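Local coordinates for protein ulvan Lyase-PL25 (PDB 5UAM) that cleaves ulvan, the sulfated cell-wall polysaccharide of green seaweeds, as a polysaccharide lyase built on a beta-propeller fold, at residues D174-F179 and D231-S236; L207-R212 and D216-W221; L429-V434 and I439-V444. One frame throughout, in Å; residues are numbered along the deposited sequence. Where two conformers were deposited one is given.

Contact 1 of 3, residues D174-F179 and D231-S236; sequences DIYLFF and DNIIVS
Ile233 reaches across from strand 232-243 and brings its terminal methyl up against the rings of both Phe178 and Tyr176 on strand 175-180. The tight part lies at Phe178. Ile233 CD1 comes in at the edge of that ring, near its plane, and stands 3.8 Å from Phe178 CZ and equally close to CE1. The second branch of the isoleucine closes on the same corner, with Ile233 CG2 3.9 Å from Phe178 CZ, so one ring edge is gripped by two methyls. The nearly straight outer chain of Ile233 (chi2 171°) carries CD1 this far out from its strand, while Phe178 extends from the opposite direction. The contact loosens on both flanks. Toward Tyr176 the same methyl lies obliquely to the ring, 4.2 Å from Tyr176 CD1; toward the other end Val235 CG2 stays 5.0 Å from Phe178 CE2. Beyond the Tyr176 side, Asp174 and Asp231 begin the two segments partly exposed and do not touch. All three residues that meet are buried, and Phe266 of strand 258-267 adds an edge-to-face ring to Tyr176 and also touches Phe178. The strands run in nearly the same direction but are not sheet neighbours: their nearest CA atoms, those of Tyr176 and Ile233, are 9.6 Å apart, so side chains alone join them. The side chain of Phe178 lies about 8 Å from that of Tyr164, the catalytic proton acceptor. Such apolar packing of one sheet face against another is characteristic of neighbouring blades in a beta-propeller.

Contact 2 of 3, residues L207-R212 and D216-W221; sequences LKHKRR and DAVDSW. With EDO (1,2-ethanediol), chain J.
Segments 207-212 and 216-221 run antiparallel as the end of a beta hairpin, their directions 168° apart, tied by Asp219 N to Lys210 O at 2.8 Å and by Arg212 N to Ala217 O, with Arg211 and Val218 a non-hydrogen-bonded pair between. Leu207 lies over one face of the Trp221 indole: its CB is above the five-membered ring in a CH-pi contact, 4.0 Å from the centroid, and CD2 sits over the centre of the ring system. At the indole edge, Trp221 NE1 donates in its own ring plane to Lys208 O at 2.9 Å, approaching from above the carbonyl plane. A water bonded to Lys208 O also donates to Asp219 OD2. Lys210 runs alongside Asp219, and a bend at its last torsion (chi4 63°) turns NZ onto Asp219 OD2 at 2.8 Å, a salt bridge nearly in line with the C-O bond; Glu288 is a second partner of NZ. Asp219 OD1 is held by Tyr239 and Arg287. The Arg211 guanidinium passes with one face over Ala217 O and pairs with Asp244, while Val218 lies close to the zinc ligand Cys242. Buried Asp219 O has no hydrogen-bond partner, merely a CA-H contact from His209 CA at 3.3 Å. With two cationic neighbours, a tyrosine and a water round its carboxylate, Asp219 is likely to stay ionised although buried.

Contact 3 of 3, residues L429-V434 and I439-V444; sequences LVAEKV and IKMYLV
Tyr442 lies obliquely across Glu432, its CE1 3.7 Å from Glu432 CB, and its hydroxyl finishes on the carboxylate. Tyr442 OH donates to Glu432 OE1 over a short 2.6 Å; the oxygen sits in the plane of the ring, but the hydroxyl meets it from above the carboxylate plane, the two flat groups being turned 63° apart. Glu432 has its CG anti to the backbone N (chi1 178°) and an extended chain beyond, which brings OE1 up to the level of the phenol oxygen. A phenylalanine in place of Tyr442 would probably leave Glu432 OE1 without this short bond and its carboxylate freer to turn. A water bridges Glu432 O and Lys440 N, with a weak further bond to OE1. The backbones form an antiparallel hairpin, Val430 and Tyr442 making a hydrogen-bonded pair and Glu432 N reaching Lys440 O at 3.0 Å, almost straight at 173°. This hairpin, with strand 412-415, is completed by strand 30-33 from the start of the chain, paired to 439-444: the Velcro closure of a beta-propeller. Beside Tyr442, Val430 CG2 meets Val444 CG2 at 3.9 Å. On the other face of the sheet, bends at chi2 and chi3 fold Met441 back so that its SD lies 3.8 Å from Ala431 CB, which Ile439 CG2 touches from another side. Leu429 CD2 meets Leu443 CD1 on this face at 4.1 Å. Near the hairpin's turn, in the conformer given, Lys433 NZ is hydrogen-bonded to Asn36, a substrate-binding residue.

Contacts 1 and 3 are buried, whereas contact 2 lies farther from the chain centre and is partly exposed. Contacts 2 and 3 are both hairpins between consecutive strands, so backbone bonds carry them; contact 1 joins strands that are not sheet partners and relies on apolar side chains alone. Contact 2 is nested within the chain loop closed by contact 1, and their strands 217-227 and 232-243 are neighbours in one sheet, near the zinc site on the contact 2 side. Contact 3 sits across the chain's centre, about 27 Å from contact 1 between centres. Contact 2, farther out, adds salt bridges to its indole packing, while contact 3 has one polar pair beside apolar packing.

Contact 1 of 3, residues D174-F179 and D231-S236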
loop_
_atom_site.group_PDB
_atom_site.type_symbol
_atom_site.label_atom_id
_atom_site.label_comp_id
_atom_site.label_asym_id
_atom_site.label_seq_id
_atom_site.Cartn_x
_atom_site.Cartn_y
_atom_site.Cartn_z
ATOM N N ASP A 174 -8.456 15.745 10.786
ATOM C CA ASP A 174 -7.551 16.189 9.733
ATOM C C ASP A 174 -7.149 15.004 8.865
ATOM O O ASP A 174 -6.966 13.877 9.345
ATOM C CB ASP A 174 -6.293 16.812 10.328
ATOM C CG ASP A 174 -6.537 18.179 10.994
ATOM O OD1 ASP A 174 -7.665 18.743 10.917
ATOM O OD2 ASP A 174 -5.579 18.686 11.640
ATOM N N ILE A 175 -7.001 15.276 7.574
ATOM C CA ILE A 175 -6.726 14.254 6.569
ATOM C C ILE A 175 -5.360 14.524 5.965
ATOM O O ILE A 175 -5.069 15.655 5.536
ATOM C CB ILE A 175 -7.802 14.242 5.475
ATOM C CG1 ILE A 175 -9.124 13.743 6.066
ATOM C CG2 ILE A 175 -7.359 13.390 4.295
ATOM C CD1 ILE A 175 -10.294 14.069 5.212
ATOM N N TYR A 176 -4.523 13.492 5.933
ATOM C CA TYR A 176 -3.224 13.551 5.281
ATOM C C TYR A 176 -3.185 12.536 4.156
ATOM O O TYR A 176 -3.451 11.350 4.379
ATOM C CB TYR A 176 -2.093 13.246 6.269
ATOM C CG TYR A 176 -1.951 14.290 7.335
ATOM C CD1 TYR A 176 -2.765 14.295 8.463
ATOM C CD2 TYR A 176 -0.997 15.298 7.221
ATOM C CE1 TYR A 176 -2.617 15.266 9.434
ATOM C CE2 TYR A 176 -0.856 16.269 8.174
ATOM C CZ TYR A 176 -1.657 16.253 9.293
ATOM O OH TYR A 176 -1.514 17.228 10.255
ATOM N N LEU A 177 -2.831 12.995 2.958
ATOM C CA LEU A 177 -2.648 12.122 1.806
ATOM C C LEU A 177 -1.164 12.106 1.486
ATOM O O LEU A 177 -0.594 13.147 1.161
ATOM C CB LEU A 177 -3.430 12.606 0.580
ATOM C CG LEU A 177 -3.383 11.641 -0.604
ATOM C CD1 LEU A 177 -4.210 10.402 -0.308
ATOM C CD2 LEU A 177 -3.918 12.351 -1.866
ATOM N N PHE A 178 -0.548 10.934 1.606
ATOM C CA PHE A 178 0.865 10.730 1.314
ATOM C C PHE A 178 0.994 10.078 -0.060
ATOM O O PHE A 178 0.200 9.208 -0.424
ATOM C CB PHE A 178 1.488 9.800 2.360
ATOM C CG PHE A 178 1.567 10.399 3.711
ATOM C CD1 PHE A 178 0.459 10.379 4.524
ATOM C CD2 PHE A 178 2.730 10.985 4.160
ATOM C CE1 PHE A 178 0.493 10.921 5.773
ATOM C CE2 PHE A 178 2.764 11.583 5.434
ATOM C CZ PHE A 178 1.631 11.534 6.216
ATOM N N PHE A 179 1.968 10.518 -0.840
ATOM C CA PHE A 179 2.177 9.996 -2.182
ATOM C C PHE A 179 3.530 10.465 -2.702
ATOM O O PHE A 179 4.161 11.379 -2.148
ATOM C CB PHE A 179 1.060 10.427 -3.150
ATOM C CG PHE A 179 0.848 11.909 -3.221
ATOM C CD1 PHE A 179 0.030 12.564 -2.309
ATOM C CD2 PHE A 179 1.445 12.668 -4.214
ATOM C CE1 PHE A 179 -0.169 13.933 -2.369
ATOM C CE2 PHE A 179 1.248 14.030 -4.279
ATOM C CZ PHE A 179 0.428 14.670 -3.361
ATOM N N ASP A 231 -1.013 11.313 18.206
ATOM C CA ASP A 231 -1.110 12.128 17.005
ATOM C C ASP A 231 0.042 11.881 16.047
ATOM O O ASP A 231 0.325 12.726 15.199
ATOM C CB ASP A 231 -1.226 13.604 17.372
ATOM C CG ASP A 231 -2.517 13.909 18.106
ATOM O OD1 ASP A 231 -3.591 13.370 17.714
ATOM O OD2 ASP A 231 -2.444 14.664 19.083
ATOM N N ASN A 232 0.665 10.708 16.111
ATOM C CA ASN A 232 1.791 10.400 15.246
ATOM C C ASN A 232 1.386 9.538 14.057
ATOM O O ASN A 232 0.483 8.698 14.138
ATOM C CB ASN A 232 2.870 9.658 16.023
ATOM C CG ASN A 232 3.427 10.489 17.139
ATOM O OD1 ASN A 232 3.723 11.661 16.938
ATOM N ND2 ASN A 232 3.526 9.911 18.331
ATOM N N ILE A 233 2.076 9.781 12.949
ATOM C CA ILE A 233 2.078 8.943 11.759
ATOM C C ILE A 233 3.471 8.350 11.641
ATOM O O ILE A 233 4.464 9.027 11.919
ATOM C CB ILE A 233 1.712 9.794 10.525
ATOM C CG1 ILE A 233 0.215 10.136 10.573
ATOM C CG2 ILE A 233 2.124 9.115 9.204
ATOM C CD1 ILE A 233 -0.216 11.161 9.528
ATOM N N ILE A 234 3.559 7.081 11.263
ATOM C CA ILE A 234 4.837 6.393 11.143
ATOM C C ILE A 234 5.059 6.031 9.681
ATOM O O ILE A 234 4.103 5.803 8.932
ATOM C CB ILE A 234 4.929 5.156 12.064
ATOM C CG1 ILE A 234 3.850 4.130 11.760
ATOM C CG2 ILE A 234 4.907 5.606 13.531
ATOM C CD1 ILE A 234 4.052 2.815 12.504
ATOM N N VAL A 235 6.317 6.049 9.257
ATOM C CA VAL A 235 6.659 5.869 7.850
ATOM C C VAL A 235 7.868 4.941 7.743
ATOM O O VAL A 235 8.930 5.247 8.300
ATOM C CB VAL A 235 6.955 7.208 7.157
ATOM C CG1 VAL A 235 7.186 6.993 5.659
ATOM C CG2 VAL A 235 5.812 8.204 7.412
ATOM N N SER A 236 7.725 3.841 6.990
ATOM C CA SER A 236 8.851 2.998 6.635
ATOM C C SER A 236 9.117 3.168 5.151
ATOM O O SER A 236 8.206 3.432 4.364
ATOM C CB SER A 236 8.620 1.532 6.981
ATOM O OG SER A 236 7.460 1.051 6.334
#

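Contact 2 of 3, residues L207-R212 and D216-W221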
loop_
_atom_site.group_PDB
_atom_site.type_symbol
_atom_site.label_atom_id
_atom_site.label_comp_id
_atom_site.label_asym_id
_atom_site.label_seq_id
_atom_site.Cartn_x
_atom_site.Cartn_y
_atom_site.Cartn_z
ATOM N N LEU A 207 10.643 13.324 1.772
ATOM C CA LEU A 207 11.815 12.611 1.273
ATOM C C LEU A 207 12.273 13.291 -0.004
ATOM O O LEU A 207 11.462 13.556 -0.894
ATOM C CB LEU A 207 11.546 11.137 0.981
ATOM C CG LEU A 207 11.454 10.263 2.237
ATOM C CD1 LEU A 207 10.797 8.919 1.903
ATOM C CD2 LEU A 207 12.828 10.041 2.841
ATOM N N LYS A 208 13.564 13.585 -0.074
ATOM C CA LYS A 208 14.160 14.355 -1.161
ATOM C C LYS A 208 14.710 13.464 -2.268
ATOM O O LYS A 208 15.530 12.577 -2.011
ATOM C CB LYS A 208 15.337 15.140 -0.585
ATOM C CG LYS A 208 16.125 15.964 -1.593
ATOM C CD LYS A 208 15.299 17.145 -2.074
ATOM C CE LYS A 208 16.188 18.130 -2.777
ATOM N NZ LYS A 208 15.416 19.326 -3.233
ATOM N N HIS A 209 14.338 13.765 -3.508
ATOM C CA HIS A 209 15.054 13.258 -4.670
ATOM C C HIS A 209 16.071 14.297 -5.123
ATOM O O HIS A 209 15.848 15.505 -5.013
ATOM C CB HIS A 209 14.098 12.934 -5.830
ATOM C CG HIS A 209 13.851 14.085 -6.756
ATOM N ND1 HIS A 209 12.944 15.091 -6.482
ATOM C CD2 HIS A 209 14.409 14.404 -7.949
ATOM C CE1 HIS A 209 12.950 15.969 -7.466
ATOM N NE2 HIS A 209 13.828 15.575 -8.372
ATOM N N LYS A 210 17.200 13.824 -5.644
ATOM C CA LYS A 210 18.283 14.697 -6.085
ATOM C C LYS A 210 19.365 13.848 -6.736
ATOM O O LYS A 210 19.398 12.628 -6.556
ATOM C CB LYS A 210 18.905 15.500 -4.929
ATOM C CG LYS A 210 19.417 14.625 -3.757
ATOM C CD LYS A 210 20.155 15.492 -2.740
ATOM C CE LYS A 210 20.499 14.740 -1.467
ATOM N NZ LYS A 210 21.439 13.618 -1.720
ATOM N N ARG A 211 20.233 14.503 -7.503
ATOM C CA ARG A 211 21.353 13.801 -8.113
ATOM C C ARG A 211 22.324 13.362 -7.034
ATOM O O ARG A 211 22.623 14.113 -6.100
ATOM C CB ARG A 211 22.127 14.710 -9.071
ATOM C CG ARG A 211 21.338 15.318 -10.221
ATOM C CD ARG A 211 21.048 14.338 -11.351
ATOM N NE ARG A 211 22.170 13.458 -11.677
ATOM C CZ ARG A 211 22.113 12.485 -12.582
ATOM N NH1 ARG A 211 20.998 12.270 -13.276
ATOM N NH2 ARG A 211 23.175 11.723 -12.797
ATOM N N ARG A 212 22.849 12.155 -7.191
ATOM C CA ARG A 212 24.006 11.746 -6.418
ATOM C C ARG A 212 25.275 12.379 -6.964
ATOM O O ARG A 212 25.412 12.635 -8.167
ATOM C CB ARG A 212 24.139 10.233 -6.455
ATOM C CG ARG A 212 22.984 9.601 -5.761
ATOM C CD ARG A 212 23.129 8.156 -5.659
ATOM N NE ARG A 212 24.299 7.748 -4.889
ATOM C CZ ARG A 212 24.315 6.703 -4.074
ATOM N NH1 ARG A 212 23.222 5.979 -3.896
ATOM N NH2 ARG A 212 25.437 6.372 -3.440
ATOM N N ASP A 216 26.259 7.966 -11.248
ATOM C CA ASP A 216 25.326 8.545 -12.222
ATOM C C ASP A 216 23.913 8.010 -11.976
ATOM O O ASP A 216 23.359 7.201 -12.726
ATOM C CB ASP A 216 25.795 8.248 -13.641
ATOM C CG ASP A 216 27.072 8.972 -14.002
ATOM O OD1 ASP A 216 27.259 10.116 -13.542
ATOM O OD2 ASP A 216 27.888 8.394 -14.753
ATOM N N ALA A 217 23.322 8.494 -10.887
ATOM C CA ALA A 217 22.009 8.051 -10.449
ATOM C C ALA A 217 21.375 9.164 -9.632
ATOM O O ALA A 217 22.031 10.138 -9.247
ATOM C CB ALA A 217 22.110 6.767 -9.622
ATOM N N VAL A 218 20.084 8.998 -9.365
ATOM C CA VAL A 218 19.285 9.955 -8.610
ATOM C C VAL A 218 18.736 9.238 -7.385
ATOM O O VAL A 218 18.325 8.074 -7.467
ATOM C CB VAL A 218 18.142 10.510 -9.490
ATOM C CG1 VAL A 218 17.164 11.357 -8.680
ATOM C CG2 VAL A 218 18.719 11.316 -10.640
ATOM N N ASP A 219 18.755 9.923 -6.240
ATOM C CA ASP A 219 18.103 9.396 -5.050
ATOM C C ASP A 219 16.597 9.325 -5.293
ATOM O O ASP A 219 15.974 10.307 -5.702
ATOM C CB ASP A 219 18.334 10.302 -3.837
ATOM C CG ASP A 219 19.777 10.352 -3.362
ATOM O OD1 ASP A 219 20.589 9.426 -3.604
ATOM O OD2 ASP A 219 20.085 11.358 -2.686
ATOM N N SER A 220 16.014 8.167 -5.006
ATOM C CA SER A 220 14.596 7.901 -5.196
ATOM C C SER A 220 14.146 7.005 -4.055
ATOM O O SER A 220 14.966 6.347 -3.409
ATOM C CB SER A 220 14.401 7.240 -6.565
ATOM O OG SER A 220 13.052 7.031 -6.907
ATOM N N TRP A 221 12.833 6.980 -3.804
ATOM C CA TRP A 221 12.324 6.356 -2.585
ATOM C C TRP A 221 10.994 5.652 -2.820
ATOM O O TRP A 221 10.256 5.971 -3.747
ATOM C CB TRP A 221 12.068 7.414 -1.512
ATOM C CG TRP A 221 13.266 8.230 -1.162
ATOM C CD1 TRP A 221 13.600 9.489 -1.639
ATOM C CD2 TRP A 221 14.294 7.873 -0.233
ATOM N NE1 TRP A 221 14.765 9.911 -1.055
ATOM C CE2 TRP A 221 15.215 8.940 -0.191
ATOM C CE3 TRP A 221 14.522 6.753 0.576
ATOM C CZ2 TRP A 221 16.340 8.918 0.627
ATOM C CZ3 TRP A 221 15.645 6.726 1.381
ATOM C CH2 TRP A 221 16.543 7.800 1.404
HETATM C C1 EDO J . 12.589 19.047 -5.525
HETATM O O1 EDO J . 13.531 18.123 -4.956
HETATM C C2 EDO J . 13.320 20.036 -6.425
HETATM O O2 EDO J . 14.001 19.313 -7.458
HETATM O O HOH W 1 18.134 12.328 -0.954
#

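Contact 3 of 3, residues L429-V434 and I439-V444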
loop_
_atom_site.group_PDB
_atom_site.type_symbol
_atom_site.label_atom_id
_atom_site.label_comp_id
_atom_site.label_asym_id
_atom_site.label_seq_id
_atom_site.Cartn_x
_atom_site.Cartn_y
_atom_site.Cartn_z
ATOM N N LEU A 429 -8.416 -7.876 1.946
ATOM C CA LEU A 429 -8.935 -8.111 0.599
ATOM C C LEU A 429 -7.938 -8.918 -0.216
ATOM O O LEU A 429 -6.715 -8.769 -0.061
ATOM C CB LEU A 429 -9.215 -6.778 -0.082
ATOM C CG LEU A 429 -10.417 -6.063 0.500
ATOM C CD1 LEU A 429 -10.383 -4.584 0.243
ATOM C CD2 LEU A 429 -11.698 -6.651 -0.081
ATOM N N VAL A 430 -8.465 -9.788 -1.087
ATOM C CA VAL A 430 -7.649 -10.703 -1.873
ATOM C C VAL A 430 -8.206 -10.722 -3.286
ATOM O O VAL A 430 -9.427 -10.748 -3.475
ATOM C CB VAL A 430 -7.717 -12.143 -1.313
ATOM C CG1 VAL A 430 -6.621 -13.014 -1.941
ATOM C CG2 VAL A 430 -7.620 -12.156 0.187
ATOM N N ALA A 431 -7.319 -10.734 -4.273
ATOM C CA ALA A 431 -7.685 -10.878 -5.683
ATOM C C ALA A 431 -7.071 -12.151 -6.233
ATOM O O ALA A 431 -5.865 -12.372 -6.116
ATOM C CB ALA A 431 -7.188 -9.665 -6.479
ATOM N N GLU A 432 -7.903 -12.985 -6.845
ATOM C CA GLU A 432 -7.479 -14.282 -7.378
ATOM C C GLU A 432 -7.075 -14.074 -8.835
ATOM O O GLU A 432 -7.887 -14.177 -9.759
ATOM C CB GLU A 432 -8.624 -15.288 -7.253
ATOM C CG GLU A 432 -8.355 -16.675 -7.799
ATOM C CD GLU A 432 -9.598 -17.522 -7.822
ATOM O OE1 GLU A 432 -10.710 -16.970 -7.666
ATOM O OE2 GLU A 432 -9.470 -18.739 -7.983
ATOM N N LYS A 433 -5.803 -13.754 -9.053
ATOM C CA LYS A 433 -5.307 -13.492 -10.397
ATOM C C LYS A 433 -5.158 -14.797 -11.161
ATOM O O LYS A 433 -4.385 -15.676 -10.765
ATOM C CB LYS A 433 -3.960 -12.788 -10.318
ATOM C CG LYS A 433 -4.026 -11.456 -9.609
ATOM C CD LYS A 433 -2.735 -10.692 -9.750
ATOM C CE LYS A 433 -1.630 -11.310 -8.930
ATOM N NZ LYS A 433 -0.361 -10.533 -9.039
ATOM N N VAL A 434 -5.887 -14.914 -12.269
ATOM C CA VAL A 434 -5.800 -16.067 -13.153
ATOM C C VAL A 434 -5.392 -15.543 -14.520
ATOM O O VAL A 434 -4.290 -15.820 -14.998
ATOM C CB VAL A 434 -7.128 -16.834 -13.193
ATOM C CG1 VAL A 434 -7.025 -18.062 -14.076
ATOM C CG2 VAL A 434 -7.503 -17.243 -11.792
ATOM N N ILE A 439 -11.211 -10.813 -12.585
ATOM C CA ILE A 439 -10.572 -11.336 -11.393
ATOM C C ILE A 439 -11.555 -11.331 -10.233
ATOM O O ILE A 439 -12.183 -10.305 -9.926
ATOM C CB ILE A 439 -9.316 -10.507 -11.063
ATOM C CG1 ILE A 439 -8.282 -10.676 -12.162
ATOM C CG2 ILE A 439 -8.730 -10.927 -9.712
ATOM C CD1 ILE A 439 -7.119 -9.739 -12.069
ATOM N N LYS A 440 -11.673 -12.477 -9.572
ATOM C CA LYS A 440 -12.559 -12.623 -8.426
ATOM C C LYS A 440 -11.940 -12.004 -7.182
ATOM O O LYS A 440 -10.742 -12.169 -6.899
ATOM C CB LYS A 440 -12.899 -14.091 -8.188
ATOM C CG LYS A 440 -13.742 -14.661 -9.300
ATOM C CD LYS A 440 -14.058 -16.133 -9.035
ATOM C CE LYS A 440 -14.921 -16.743 -10.124
ATOM N NZ LYS A 440 -14.158 -16.939 -11.382
ATOM N N MET A 441 -12.768 -11.249 -6.470
ATOM C CA MET A 441 -12.370 -10.445 -5.321
ATOM C C MET A 441 -12.985 -11.036 -4.061
ATOM O O MET A 441 -14.192 -11.336 -4.030
ATOM C CB MET A 441 -12.877 -9.024 -5.506
ATOM C CG MET A 441 -12.446 -8.342 -6.787
ATOM S SD MET A 441 -10.652 -8.254 -6.982
ATOM C CE MET A 441 -10.196 -7.404 -5.460
ATOM N N TYR A 442 -12.175 -11.164 -3.019
ATOM C CA TYR A 442 -12.576 -11.815 -1.787
ATOM C C TYR A 442 -12.278 -10.929 -0.590
ATOM O O TYR A 442 -11.221 -10.305 -0.519
ATOM C CB TYR A 442 -11.838 -13.128 -1.574
ATOM C CG TYR A 442 -12.000 -14.166 -2.677
ATOM C CD1 TYR A 442 -11.389 -14.005 -3.910
ATOM C CD2 TYR A 442 -12.765 -15.310 -2.474
ATOM C CE1 TYR A 442 -11.521 -14.974 -4.913
ATOM C CE2 TYR A 442 -12.897 -16.283 -3.471
ATOM C CZ TYR A 442 -12.287 -16.095 -4.693
ATOM O OH TYR A 442 -12.435 -17.051 -5.676
ATOM N N LEU A 443 -13.181 -10.941 0.379
ATOM C CA LEU A 443 -12.959 -10.319 1.684
ATOM C C LEU A 443 -12.801 -11.454 2.685
ATOM O O LEU A 443 -13.708 -12.282 2.836
ATOM C CB LEU A 443 -14.154 -9.436 2.046
ATOM C CG LEU A 443 -14.193 -8.809 3.441
ATOM C CD1 LEU A 443 -12.982 -7.914 3.638
ATOM C CD2 LEU A 443 -15.492 -8.052 3.659
ATOM N N VAL A 444 -11.653 -11.522 3.357
ATOM C CA VAL A 444 -11.345 -12.650 4.224
ATOM C C VAL A 444 -11.121 -12.198 5.656
ATOM O O VAL A 444 -10.687 -11.071 5.922
ATOM C CB VAL A 444 -10.150 -13.506 3.758
ATOM C CG1 VAL A 444 -10.402 -14.046 2.365
ATOM C CG2 VAL A 444 -8.847 -12.719 3.814
HETATM O O HOH W 2 -10.392 -14.997 -10.374
#